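Local coordinates for protein probable M18 family aminopeptidase 1 (Thermotoga maritima, PDB 2GLF) that probably acts as a metal-dependent aminopeptidase, removing amino acids one at a time from the N-terminal end of peptides, at residues Q383-Q388 / T439-R444; V351-Y356 / E371-V376; I148-G151 / D156-F159. All blocks are in the same frame, centred on the assembly; numbering follows the deposited sequence.

In the fold
Following the chain from the N terminus, contact 3 comes first and closes a short loop of four residues, at the end of edge strand 145-150 of the antiparallel sheet. Contact 2 follows, closing a loop of 14 residues and setting helix 370-382 against strand 351-354. Contact 1 opens beyond it and spans 50 residues, bringing the chain just after that helix to helix 433-449. The three loops lie in series, without nesting or crossing. Contacts 1 and 2, with centres about 12 Å apart, share the mixed sheet, where strands 387-389 and 351-354 are neighbours. Contact 3 lies on the opposite side of the chain's centre, its centre about 39 Å from that of contact 1.

Contact 1. Residues Q383-Q388 / T439-R444; sequences QGVIWQ and TYVAYR
Val385 sends both of its methyl groups against helix 433-449, one toward Ala442 and the other toward Val441. CG1 stands anti to the backbone N (chi1 -169°) and meets CB of Ala442 at 3.7 Å. The second branch, CG2, lies beside the backbone N and faces CG1 of Val441 at a looser 4.3 Å. Ala442 suits its place because a single methyl allows a close approach: the CA atoms of Val385 and Ala442 are 6.1 Å apart. Val441, one position earlier on the helix, is branched at CB and so extends the same apolar patch. No hydrogen bond joins the two segments themselves, but OE1 of Glu438, one residue before 439-444, accepts the backbone N-H of Ile386. Leu380 of helix 370-382 touches both Val385 and Ala442. The approach to Val385 is set by Gly384, whose positive phi of 66° is easy for glycine and ends the preceding helix in a Schellman motif; the chain then leads to edge strand 387-389 of the mixed sheet. The helix-to-strand link of a beta-alpha-beta unit (351-354, 370-382, 387-389) thus packs on helix 433-449, as part of the alpha/beta architecture of the M18 peptidase.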
# COMPACT_ATOMS: atom_id res chain seq x y z
N GLN A 383 29.04 4.37 -53.26
CA GLN A 383 30.27 3.63 -53.00
C GLN A 383 29.95 2.18 -52.62
O GLN A 383 30.84 1.39 -52.28
CB GLN A 383 31.08 4.28 -51.87
CG GLN A 383 31.53 5.69 -52.16
CD GLN A 383 32.19 5.83 -53.52
OE1 GLN A 383 31.51 5.84 -54.54
NE2 GLN A 383 33.51 5.95 -53.53
N GLY A 384 28.66 1.84 -52.66
CA GLY A 384 28.23 0.49 -52.33
C GLY A 384 28.44 0.09 -50.88
O GLY A 384 28.68 -1.08 -50.58
N VAL A 385 28.33 1.05 -49.97
CA VAL A 385 28.51 0.77 -48.55
C VAL A 385 27.22 0.21 -47.95
O VAL A 385 26.13 0.75 -48.16
CB VAL A 385 28.89 2.05 -47.79
CG1 VAL A 385 29.34 1.71 -46.39
CG2 VAL A 385 29.97 2.79 -48.54
N ILE A 386 27.34 -0.89 -47.22
CA ILE A 386 26.20 -1.52 -46.58
C ILE A 386 25.84 -0.74 -45.31
O ILE A 386 26.67 -0.59 -44.41
CB ILE A 386 26.50 -3.00 -46.19
CG1 ILE A 386 26.45 -3.90 -47.43
CG2 ILE A 386 25.50 -3.50 -45.18
CD1 ILE A 386 27.46 -3.57 -48.49
N TRP A 387 24.61 -0.22 -45.24
CA TRP A 387 24.20 0.53 -44.06
C TRP A 387 22.74 0.24 -43.68
O TRP A 387 21.97 -0.33 -44.47
CB TRP A 387 24.39 2.04 -44.30
CG TRP A 387 23.52 2.59 -45.39
CD1 TRP A 387 23.66 2.39 -46.74
CD2 TRP A 387 22.32 3.36 -45.22
NE1 TRP A 387 22.62 2.99 -47.42
CE2 TRP A 387 21.78 3.58 -46.51
CE3 TRP A 387 21.65 3.87 -44.10
CZ2 TRP A 387 20.60 4.30 -46.71
CZ3 TRP A 387 20.47 4.59 -44.30
CH2 TRP A 387 19.96 4.80 -45.60
N GLN A 388 22.37 0.63 -42.47
CA GLN A 388 21.01 0.41 -41.97
C GLN A 388 20.62 1.58 -41.07
O GLN A 388 21.48 2.24 -40.51
CB GLN A 388 20.96 -0.91 -41.18
CG GLN A 388 21.93 -0.97 -40.00
CD GLN A 388 21.91 -2.30 -39.28
OE1 GLN A 388 20.85 -2.91 -39.10
NE2 GLN A 388 23.07 -2.76 -38.83
N THR A 439 32.19 -0.10 -41.12
CA THR A 439 32.19 1.24 -40.56
C THR A 439 33.39 1.96 -41.15
O THR A 439 33.29 3.08 -41.64
CB THR A 439 32.31 1.21 -39.03
OG1 THR A 439 31.09 0.71 -38.48
CG2 THR A 439 32.57 2.61 -38.48
N TYR A 440 34.53 1.27 -41.11
CA TYR A 440 35.79 1.77 -41.67
C TYR A 440 35.60 2.16 -43.13
O TYR A 440 36.16 3.15 -43.60
CB TYR A 440 36.86 0.69 -41.57
CG TYR A 440 37.99 0.85 -42.55
CD1 TYR A 440 38.92 1.88 -42.40
CD2 TYR A 440 38.12 -0.01 -43.63
CE1 TYR A 440 39.96 2.04 -43.32
CE2 TYR A 440 39.15 0.14 -44.55
CZ TYR A 440 40.07 1.17 -44.39
OH TYR A 440 41.07 1.33 -45.31
N VAL A 441 34.83 1.36 -43.86
CA VAL A 441 34.57 1.63 -45.26
C VAL A 441 33.71 2.89 -45.38
O VAL A 441 34.03 3.78 -46.16
CB VAL A 441 33.84 0.46 -45.92
CG1 VAL A 441 33.54 0.79 -47.37
CG2 VAL A 441 34.68 -0.80 -45.82
N ALA A 442 32.64 2.95 -44.60
CA ALA A 442 31.74 4.10 -44.62
C ALA A 442 32.48 5.39 -44.29
O ALA A 442 32.37 6.38 -45.02
CB ALA A 442 30.60 3.88 -43.63
N TYR A 443 33.25 5.38 -43.20
CA TYR A 443 34.01 6.55 -42.78
C TYR A 443 35.02 7.05 -43.82
O TYR A 443 35.19 8.25 -44.00
CB TYR A 443 34.77 6.25 -41.49
CG TYR A 443 33.90 6.22 -40.25
CD1 TYR A 443 34.43 5.84 -39.02
CD2 TYR A 443 32.55 6.57 -40.31
CE1 TYR A 443 33.64 5.80 -37.87
CE2 TYR A 443 31.75 6.53 -39.17
CZ TYR A 443 32.31 6.15 -37.95
OH TYR A 443 31.54 6.10 -36.81
N ARG A 444 35.69 6.12 -44.49
CA ARG A 444 36.69 6.45 -45.49
C ARG A 444 36.07 7.06 -46.73
O ARG A 444 36.52 8.10 -47.22
CB ARG A 444 37.48 5.20 -45.89
CG ARG A 444 38.45 5.43 -47.03
CD ARG A 444 39.20 4.16 -47.38
NE ARG A 444 39.99 4.33 -48.60
CZ ARG A 444 40.83 3.43 -49.09
NH1 ARG A 444 41.01 2.27 -48.45
NH2 ARG A 444 41.50 3.68 -50.20

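Contact 2. Residues V351-Y356 / E371-V376; sequences VALVKY and EFVARV
Val376, which meets Leu353 across the contact with one methyl, lays the other on the ring of Phe372: CG2 sits over the ring centre, 4.0 Å above its plane. The whole arrangement belongs to a beta-alpha-beta unit, in which strand 351-354 leads through helix 370-382 to the parallel strand 387-389. The Phe372 side chain also touches Ile415 on strand 414-421, Ser321 on strand 321-329 and Asp413 in a loop. Beyond the strand end, Tyr356 makes a cation-pi contact with Lys362 and forms an edge-to-face pair with His117 of a neighbouring subunit. Leu353 is the strand residue that bears the helix, and its fork suits the task because each branch finds a separate valine. CD1 reaches CG1 of Val376 at 4.2 Å, while CD2 approaches CG1 of Val373 at 4.3 Å. The two valines are three positions apart, so almost one helical turn places both on the side turned to the sheet, and their compact branched side chains fill the layer between helix and strand. Met417 of the adjacent strand 414-421 touches both Leu353 and Val376, extending the apolar layer to the next strand. Lys355 serves two purposes. Its ammonium group, NZ, forms salt bridges with Asp367 and with Glu224 of a neighbouring subunit, joining the crossover to the interface. Its chain is extended as far as CE (chi3 176°), and on the way CD passes CG2 of Val373 at 4.2 Å.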
# COMPACT_ATOMS: atom_id res chain seq x y z
N VAL A 351 26.74 -0.37 -41.29
CA VAL A 351 26.94 0.76 -40.39
C VAL A 351 25.57 1.31 -40.08
O VAL A 351 24.68 1.30 -40.93
CB VAL A 351 27.75 1.88 -41.07
CG1 VAL A 351 28.37 2.78 -40.02
CG2 VAL A 351 28.81 1.29 -41.96
N ALA A 352 25.40 1.79 -38.86
CA ALA A 352 24.12 2.35 -38.45
C ALA A 352 24.13 3.85 -38.64
O ALA A 352 25.06 4.54 -38.23
CB ALA A 352 23.83 2.02 -37.00
N LEU A 353 23.08 4.35 -39.28
CA LEU A 353 22.91 5.78 -39.52
C LEU A 353 21.81 6.21 -38.55
O LEU A 353 20.66 5.79 -38.67
CB LEU A 353 22.51 6.02 -40.98
CG LEU A 353 22.32 7.45 -41.50
CD1 LEU A 353 22.48 7.46 -43.01
CD2 LEU A 353 20.95 7.98 -41.11
N VAL A 354 22.19 7.03 -37.57
CA VAL A 354 21.26 7.51 -36.55
C VAL A 354 20.91 8.97 -36.80
O VAL A 354 21.76 9.86 -36.62
CB VAL A 354 21.88 7.41 -35.14
CG1 VAL A 354 20.80 7.58 -34.11
CG2 VAL A 354 22.60 6.09 -34.97
N LYS A 355 19.68 9.23 -37.21
CA LYS A 355 19.25 10.60 -37.48
C LYS A 355 19.08 11.43 -36.21
O LYS A 355 19.29 12.64 -36.23
CB LYS A 355 17.95 10.59 -38.29
CG LYS A 355 17.51 11.97 -38.73
CD LYS A 355 16.51 11.88 -39.85
CE LYS A 355 15.97 13.25 -40.22
NZ LYS A 355 15.23 13.87 -39.09
N TYR A 356 18.70 10.77 -35.11
CA TYR A 356 18.50 11.46 -33.83
C TYR A 356 18.52 10.51 -32.63
O TYR A 356 18.21 9.32 -32.75
CB TYR A 356 17.18 12.24 -33.84
CG TYR A 356 15.95 11.40 -34.15
CD1 TYR A 356 15.50 10.43 -33.25
CD2 TYR A 356 15.28 11.54 -35.36
CE1 TYR A 356 14.41 9.63 -33.55
CE2 TYR A 356 14.18 10.74 -35.67
CZ TYR A 356 13.75 9.79 -34.76
OH TYR A 356 12.68 8.98 -35.07
N GLU A 371 18.22 17.20 -45.83
CA GLU A 371 19.19 17.51 -46.88
C GLU A 371 20.53 16.83 -46.64
O GLU A 371 21.13 16.27 -47.56
CB GLU A 371 19.40 19.02 -47.00
CG GLU A 371 18.66 19.86 -45.97
CD GLU A 371 17.17 19.94 -46.21
OE1 GLU A 371 16.76 20.55 -47.23
OE2 GLU A 371 16.41 19.38 -45.39
N PHE A 372 21.01 16.87 -45.40
CA PHE A 372 22.29 16.25 -45.07
C PHE A 372 22.20 14.73 -45.13
O PHE A 372 23.11 14.06 -45.61
CB PHE A 372 22.76 16.69 -43.69
CG PHE A 372 24.19 16.33 -43.41
CD1 PHE A 372 24.56 15.82 -42.17
CD2 PHE A 372 25.16 16.49 -44.39
CE1 PHE A 372 25.89 15.47 -41.91
CE2 PHE A 372 26.49 16.15 -44.15
CZ PHE A 372 26.86 15.64 -42.91
N VAL A 373 21.10 14.16 -44.64
CA VAL A 373 20.94 12.72 -44.69
C VAL A 373 20.93 12.32 -46.17
O VAL A 373 21.39 11.23 -46.54
CB VAL A 373 19.63 12.27 -44.00
CG1 VAL A 373 19.52 10.74 -44.04
CG2 VAL A 373 19.59 12.77 -42.57
N ALA A 374 20.40 13.20 -47.00
CA ALA A 374 20.33 12.96 -48.44
C ALA A 374 21.76 12.85 -48.98
O ALA A 374 22.11 11.88 -49.65
CB ALA A 374 19.59 14.09 -49.12
N ARG A 375 22.58 13.85 -48.68
CA ARG A 375 23.96 13.86 -49.13
C ARG A 375 24.73 12.63 -48.65
O ARG A 375 25.53 12.07 -49.40
CB ARG A 375 24.65 15.14 -48.64
CG ARG A 375 24.10 16.41 -49.28
CD ARG A 375 24.74 17.63 -48.67
NE ARG A 375 26.19 17.59 -48.78
CZ ARG A 375 27.02 18.38 -48.10
NH1 ARG A 375 26.53 19.28 -47.25
NH2 ARG A 375 28.34 18.26 -48.27
N VAL A 376 24.49 12.22 -47.42
CA VAL A 376 25.18 11.05 -46.87
C VAL A 376 24.66 9.77 -47.51
O VAL A 376 25.42 8.85 -47.79
CB VAL A 376 24.97 10.96 -45.34
CG1 VAL A 376 25.60 9.68 -44.79
CG2 VAL A 376 25.57 12.18 -44.67

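Contact 3. Residues I148-G151 / D156-F159; sequences IHIG and DPVF
Ile150 and Phe159 meet obliquely, the isoleucine arriving at the edge of the phenylalanine ring. With CG2 anti to the backbone N, this branch of Ile150 is directed to the ring edge and lies close to the ring plane, 3.7 Å from CE1 of Phe159; CB of Ile150 lies in that plane as well, 4.0 Å from CE1. Phe159 turns its ring back toward Ile150 with CG anti to its own carbonyl carbon (chi1 -55°). CG of Pro157 also approaches CG2 of Ile150, at 4.3 Å, adding a compact apolar neighbour. The polar part of the contact is a hydrogen bond from the N-H of Gly151 to OD2 of Asp156, modelled so short that its details are doubtful. A carboxylate here could accept the backbone N-H that follows the strand; Lys153 lies at weak ion-pair range from the same oxygen. Gly151 has a phi of 104°, readily adopted by glycine, and turns the chain off the strand. In a neighbouring subunit, Met238 packs on Ile150 and Arg234 hydrogen-bonds to the backbone O of Asp156. Ile150 pairs through its backbone with Ile134 on strand 132-139. Edge strand 145-150 of the six-stranded antiparallel sheet thus ends here, and after a four-residue loop the chain returns to pair through Phe159 with Leu132 on the same neighbouring strand, at a subunit interface of the twelve-chain assembly.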
# COMPACT_ATOMS: atom_id res chain seq x y z
N ILE A 148 51.35 3.93 -13.80
CA ILE A 148 50.86 2.75 -13.12
C ILE A 148 50.09 1.82 -14.07
O ILE A 148 49.14 2.23 -14.73
CB ILE A 148 49.94 3.13 -11.94
CG1 ILE A 148 50.74 3.87 -10.88
CG2 ILE A 148 49.33 1.88 -11.31
CD1 ILE A 148 51.86 3.06 -10.29
N HIS A 149 50.52 0.56 -14.11
CA HIS A 149 49.89 -0.46 -14.94
C HIS A 149 50.00 -1.81 -14.24
O HIS A 149 50.94 -2.56 -14.46
CB HIS A 149 50.56 -0.53 -16.30
CG HIS A 149 50.49 0.76 -17.06
ND1 HIS A 149 49.32 1.25 -17.59
CD2 HIS A 149 51.45 1.68 -17.34
CE1 HIS A 149 49.56 2.41 -18.17
NE2 HIS A 149 50.84 2.70 -18.03
N ILE A 150 49.04 -2.10 -13.37
CA ILE A 150 49.03 -3.35 -12.64
C ILE A 150 47.82 -4.18 -13.04
O ILE A 150 46.70 -3.67 -13.04
CB ILE A 150 48.98 -3.09 -11.14
CG1 ILE A 150 50.02 -2.03 -10.78
CG2 ILE A 150 49.25 -4.39 -10.39
CD1 ILE A 150 50.05 -1.67 -9.32
N GLY A 151 48.06 -5.44 -13.38
CA GLY A 151 46.99 -6.34 -13.81
C GLY A 151 47.11 -6.48 -15.31
O GLY A 151 46.47 -7.33 -15.95
N ASP A 156 52.11 -9.91 -13.10
CA ASP A 156 51.54 -9.15 -12.00
C ASP A 156 50.11 -9.58 -11.66
O ASP A 156 49.46 -10.25 -12.45
CB ASP A 156 51.62 -7.63 -12.29
CG ASP A 156 51.12 -7.27 -13.68
OD1 ASP A 156 51.52 -7.95 -14.64
OD2 ASP A 156 50.36 -6.30 -13.81
N PRO A 157 49.62 -9.21 -10.47
CA PRO A 157 48.27 -9.58 -10.05
C PRO A 157 47.15 -8.73 -10.64
O PRO A 157 47.38 -7.85 -11.46
CB PRO A 157 48.34 -9.42 -8.53
CG PRO A 157 49.19 -8.20 -8.40
CD PRO A 157 50.31 -8.47 -9.39
N VAL A 158 45.92 -9.03 -10.22
CA VAL A 158 44.76 -8.28 -10.65
C VAL A 158 44.02 -7.91 -9.36
O VAL A 158 44.46 -8.27 -8.27
CB VAL A 158 43.82 -9.13 -11.54
CG1 VAL A 158 44.56 -9.60 -12.78
CG2 VAL A 158 43.26 -10.30 -10.76
N PHE A 159 42.92 -7.18 -9.48
CA PHE A 159 42.17 -6.82 -8.29
C PHE A 159 40.71 -7.25 -8.41
O PHE A 159 40.30 -7.78 -9.44
CB PHE A 159 42.28 -5.31 -8.06
CG PHE A 159 43.69 -4.84 -7.99
CD1 PHE A 159 44.42 -4.64 -9.15
CD2 PHE A 159 44.31 -4.65 -6.76
CE1 PHE A 159 45.76 -4.27 -9.09
CE2 PHE A 159 45.65 -4.28 -6.69
CZ PHE A 159 46.38 -4.09 -7.86